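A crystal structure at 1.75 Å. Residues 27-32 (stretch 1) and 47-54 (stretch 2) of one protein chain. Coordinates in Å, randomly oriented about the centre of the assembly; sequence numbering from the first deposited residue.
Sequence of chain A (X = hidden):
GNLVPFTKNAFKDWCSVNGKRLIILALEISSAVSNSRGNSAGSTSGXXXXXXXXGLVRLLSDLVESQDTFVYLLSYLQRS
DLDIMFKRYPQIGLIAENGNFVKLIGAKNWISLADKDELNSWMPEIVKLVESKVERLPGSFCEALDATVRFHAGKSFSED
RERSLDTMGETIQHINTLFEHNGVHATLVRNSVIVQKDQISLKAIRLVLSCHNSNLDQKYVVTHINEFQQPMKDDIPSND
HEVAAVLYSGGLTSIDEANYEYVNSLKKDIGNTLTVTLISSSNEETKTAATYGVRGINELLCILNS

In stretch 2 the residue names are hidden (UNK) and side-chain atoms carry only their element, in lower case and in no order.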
ATOM      1  N   LEU A  27      -5.270  -2.425  -3.364  1.00 18.40           N
ATOM      2  CA  LEU A  27      -5.927  -2.803  -4.610  1.00 19.92           C
ATOM      3  C   LEU A  27      -5.480  -1.910  -5.753  1.00 22.94           C
ATOM      4  O   LEU A  27      -5.150  -0.744  -5.548  1.00 24.32           O
ATOM      5  CB  LEU A  27      -7.446  -2.719  -4.463  1.00 23.09           C
ATOM      6  CG  LEU A  27      -8.101  -3.531  -3.349  1.00 25.21           C
ATOM      7  CD1 LEU A  27      -9.582  -3.216  -3.259  1.00 34.64           C
ATOM      8  CD2 LEU A  27      -7.878  -5.018  -3.579  1.00 31.30           C
ATOM      9  N   GLU A  28      -5.475  -2.468  -6.958  1.00 25.58           N
ATOM     10  CA  GLU A  28      -5.219  -1.683  -8.157  1.00 21.44           C
ATOM     11  C   GLU A  28      -6.526  -1.036  -8.600  1.00 26.21           C
ATOM     12  O   GLU A  28      -7.443  -1.723  -9.042  1.00 27.82           O
ATOM     13  CB  GLU A  28      -4.649  -2.564  -9.267  1.00 29.42           C
ATOM     14  CG  GLU A  28      -3.316  -3.207  -8.930  1.00 38.83           C
ATOM     15  CD  GLU A  28      -2.144  -2.261  -9.124  1.00 64.38           C
ATOM     16  OE1 GLU A  28      -1.809  -1.961 -10.291  1.00 63.66           O
ATOM     17  OE2 GLU A  28      -1.559  -1.817  -8.113  1.00 57.59           O
ATOM     18  N   ILE A  29      -6.618   0.278  -8.452  1.00 23.80           N
ATOM     19  CA  ILE A  29      -7.838   0.989  -8.798  1.00 23.41           C
ATOM     20  C   ILE A  29      -7.655   1.656 -10.157  1.00 20.69           C
ATOM     21  O   ILE A  29      -6.639   2.304 -10.403  1.00 24.40           O
ATOM     22  CB  ILE A  29      -8.198   2.032  -7.729  1.00 27.00           C
ATOM     23  CG1 ILE A  29      -8.361   1.352  -6.369  1.00 31.77           C
ATOM     24  CG2 ILE A  29      -9.468   2.774  -8.101  1.00 24.12           C
ATOM     25  CD1 ILE A  29      -9.457   0.316  -6.323  1.00 27.11           C
ATOM     26  N   SER A  30      -8.628   1.474 -11.045  1.00 21.46           N
ATOM     27  CA  SER A  30      -8.531   2.035 -12.390  1.00 22.08           C
ATOM     28  C   SER A  30      -9.898   2.483 -12.883  1.00 20.91           C
ATOM     29  O   SER A  30     -10.890   1.795 -12.667  1.00 24.88           O
ATOM     30  CB  SER A  30      -7.936   1.012 -13.357  1.00 31.09           C
ATOM     31  OG  SER A  30      -8.036   1.454 -14.703  1.00 28.31           O
ATOM     32  N   SER A  31      -9.941   3.635 -13.544  1.00 23.52           N
ATOM     33  CA  SER A  31     -11.185   4.123 -14.131  1.00 27.78           C
ATOM     34  C   SER A  31     -11.344   3.629 -15.568  1.00 35.29           C
ATOM     35  O   SER A  31     -12.339   3.929 -16.228  1.00 34.95           O
ATOM     36  CB  SER A  31     -11.241   5.650 -14.086  1.00 23.99           C
ATOM     37  OG  SER A  31     -11.281   6.116 -12.747  1.00 31.07           O
ATOM     38  N   ALA A  32     -10.359   2.872 -16.043  1.00 28.09           N
ATOM     39  CA  ALA A  32     -10.393   2.300 -17.389  1.00 32.23           C
ATOM     40  C   ALA A  32     -11.590   1.388 -17.589  1.00 32.57           C
ATOM     41  O   ALA A  32     -12.058   0.745 -16.656  1.00 36.96           O
ATOM     42  CB  ALA A  32      -9.114   1.536 -17.670  1.00 32.65           C
ATOM     43  N   UNK A  47      -3.620  -7.080 -16.248  1.00 72.90           N
ATOM     44  CA  UNK A  47      -4.158  -7.585 -14.990  1.00 64.77           C
ATOM     45  C   UNK A  47      -5.666  -7.794 -15.084  1.00 64.49           C
ATOM     46  O   UNK A  47      -6.324  -7.234 -15.964  1.00 59.70           O
ATOM     47  c   UNK A  47      -2.341  -6.422 -13.604  1.00 53.34           C
ATOM     48  c   UNK A  47      -0.600  -5.745 -11.927  1.00 62.48           C
ATOM     49  c   UNK A  47      -3.831  -6.626 -13.843  1.00 62.96           C
ATOM     50  c   UNK A  47      -2.088  -5.794 -12.244  1.00 60.47           C
ATOM     51  n   UNK A  47      -0.353  -5.428 -10.492  1.00 66.40           N
ATOM     52  N   UNK A  48      -6.208  -8.605 -14.177  1.00 60.72           N
ATOM     53  CA  UNK A  48      -7.640  -8.877 -14.153  1.00 53.62           C
ATOM     54  C   UNK A  48      -8.231  -8.562 -12.777  1.00 64.55           C
ATOM     55  O   UNK A  48      -9.442  -8.394 -12.637  1.00 80.33           O
ATOM     56  c   UNK A  48      -9.341 -10.461 -15.146  1.00 60.08           C
ATOM     57  c   UNK A  48      -7.824 -11.257 -13.314  1.00 68.64           C
ATOM     58  c   UNK A  48      -7.947 -10.347 -14.532  1.00 66.59           C
ATOM     59  N   UNK A  49      -7.370  -8.472 -11.767  1.00 57.44           N
ATOM     60  CA  UNK A  49      -7.804  -8.087 -10.427  1.00 52.46           C
ATOM     61  C   UNK A  49      -7.702  -6.583 -10.238  1.00 53.28           C
ATOM     62  O   UNK A  49      -6.959  -6.091  -9.389  1.00 56.32           O
ATOM     63  c   UNK A  49      -7.459 -10.228  -9.134  1.00 47.04           C
ATOM     64  n   UNK A  49      -6.517 -11.150  -8.986  1.00 46.37           N
ATOM     65  o   UNK A  49      -8.661 -10.493  -9.093  1.00 54.22           O
ATOM     66  c   UNK A  49      -6.984  -8.810  -9.361  1.00 49.65           C
ATOM     67  N   UNK A  50      -8.454  -5.865 -11.060  1.00 37.27           N
ATOM     68  CA  UNK A  50      -8.500  -4.416 -11.026  1.00 26.86           C
ATOM     69  C   UNK A  50      -9.961  -4.013 -10.870  1.00 35.52           C
ATOM     70  O   UNK A  50     -10.850  -4.715 -11.346  1.00 40.03           O
ATOM     71  c   UNK A  50      -7.888  -2.305 -12.256  1.00 39.00           C
ATOM     72  c   UNK A  50      -7.889  -3.814 -12.309  1.00 36.32           C
ATOM     73  c   UNK A  50      -6.477  -4.341 -12.511  1.00 39.43           C
ATOM     74  N   UNK A  51     -10.224  -2.907 -10.184  1.00 26.59           N
ATOM     75  CA  UNK A  51     -11.600  -2.451 -10.037  1.00 24.61           C
ATOM     76  C   UNK A  51     -11.675  -0.925 -10.041  1.00 27.21           C
ATOM     77  O   UNK A  51     -10.702  -0.243  -9.729  1.00 25.45           O
ATOM     78  c   UNK A  51     -13.776  -2.930  -8.821  1.00 37.92           C
ATOM     79  c   UNK A  51     -12.248  -3.019  -8.745  1.00 31.54           C
ATOM     80  c   UNK A  51     -14.498  -3.940  -7.963  1.00 41.88           C
ATOM     81  c   UNK A  51     -11.697  -2.323  -7.504  1.00 34.68           C
ATOM     82  N   UNK A  52     -12.837  -0.399 -10.414  1.00 25.71           N
ATOM     83  CA  UNK A  52     -13.072   1.034 -10.453  1.00 24.06           C
ATOM     84  C   UNK A  52     -13.568   1.545  -9.098  1.00 21.35           C
ATOM     85  O   UNK A  52     -14.072   0.770  -8.284  1.00 23.34           O
ATOM     86  c   UNK A  52     -14.084   1.363 -11.557  1.00 25.00           C
ATOM     87  c   UNK A  52     -15.403   0.652 -11.360  1.00 30.05           C
ATOM     88  o   UNK A  52     -16.434   1.344 -11.236  1.00 43.80           O
ATOM     89  o   UNK A  52     -15.407  -0.598 -11.309  1.00 35.52           O
ATOM     90  N   UNK A  53     -13.413   2.856  -8.846  1.00 24.47           N
ATOM     91  CA  UNK A  53     -13.819   3.444  -7.565  1.00 28.07           C
ATOM     92  C   UNK A  53     -15.280   3.185  -7.201  1.00 27.86           C
ATOM     93  O   UNK A  53     -15.559   2.748  -6.091  1.00 28.71           O
ATOM     94  c   UNK A  53     -12.428   4.967  -8.752  1.00 23.41           C
ATOM     95  c   UNK A  53     -12.692   3.829  -9.687  1.00 26.41           C
ATOM     96  c   UNK A  53     -13.570   4.934  -7.782  1.00 23.05           C
ATOM     97  N   UNK A  54     -16.196   3.442  -8.129  1.00 31.91           N
ATOM     98  CA  UNK A  54     -17.618   3.252  -7.863  1.00 27.67           C
ATOM     99  C   UNK A  54     -17.949   1.790  -7.574  1.00 23.81           C
ATOM    100  O   UNK A  54     -18.790   1.499  -6.731  1.00 32.07           O
ATOM    101  o   UNK A  54     -18.088   3.096 -10.239  1.00 50.02           O
ATOM    102  c   UNK A  54     -18.454   3.754  -9.040  1.00 33.14           C
TER
HETATM  103  O   HOH W   1      -5.921  -5.280  -7.147  1.00 34.76           O

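Position 47 carries four carbons in a row ending in a nitrogen, and that nitrogen lies 3.8 Å from OE1 of E28. An unbranched chain with a terminal amine is lysine, K47. Its NZ forms a long salt bridge with the carboxylate; the chain is poorly ordered, so this is a loose electrostatic tether rather than a fixed joint.

Position 48 has one carbon carrying two more, and nothing of it reaches stretch 1. Three carbons forked at CB make valine, V48, exposed and poorly ordered.

Position 49 has two carbons, the second bearing two further atoms, one oxygen and one nitrogen: an amide on a short stem, hence asparagine, N49. Its CA-to-CB bond points sideways, its side chain makes no contact with stretch 1, and its backbone does the work here. Water 1 accepts from E28 N at 2.9 Å and donates to N49 O at 2.6 Å, bridging the two stretches where E28 N and N49 O do not bond directly.

Position 50 again shows one carbon carrying two. One branch tip sits 3.3 Å from O of E28 and 3.5 Å from CB of S30. This is valine, V50, and the atom in both contacts is CG1; CG2 lies 4.1 Å from CB of E28.

Position 51 has four carbons, forked at the first, with one arm two carbons long. The short arm lies 3.7 Å from CD1 of I29. The fork identifies isoleucine, I51, and the short arm is CG2. Its backbone N donates to E28 O at 3.2 Å, and its O accepts from S30 N at 3.0 Å.

Position 52 has two carbons, the second carrying two oxygens, and its CA lies 3.2 Å from O of S30, a CA-H...O contact. The carboxylate on a short stem makes it aspartate, D52. That carboxylate turns to its own side of the contact, capping a backbone N just past the stretch.

Position 53 has three carbons closing a ring onto the backbone N, and one ring carbon lies 3.7 Å from CG2 of I29. Only proline, P53, closes such a ring; the carbon is CG, packed there as the helix begins.

Position 54 has one carbon and then one oxygen, out of reach of stretch 1: serine, S54. S54 OG donates to D52 OD2 at 2.6 Å.

The contact is a short parallel pairing, clearest where I29 faces I51. Two nearly straight backbone hydrogen bonds, both made by I51, set the register by gripping E28 and S30 on either side of I29. Apolar packing adds to the backbone pairing: I29 meets both I51 and P53, so one side chain spans strand and helix start, while V50 lies on the same face as E28.

Stretch 2 (47-54) KVNVIDPS
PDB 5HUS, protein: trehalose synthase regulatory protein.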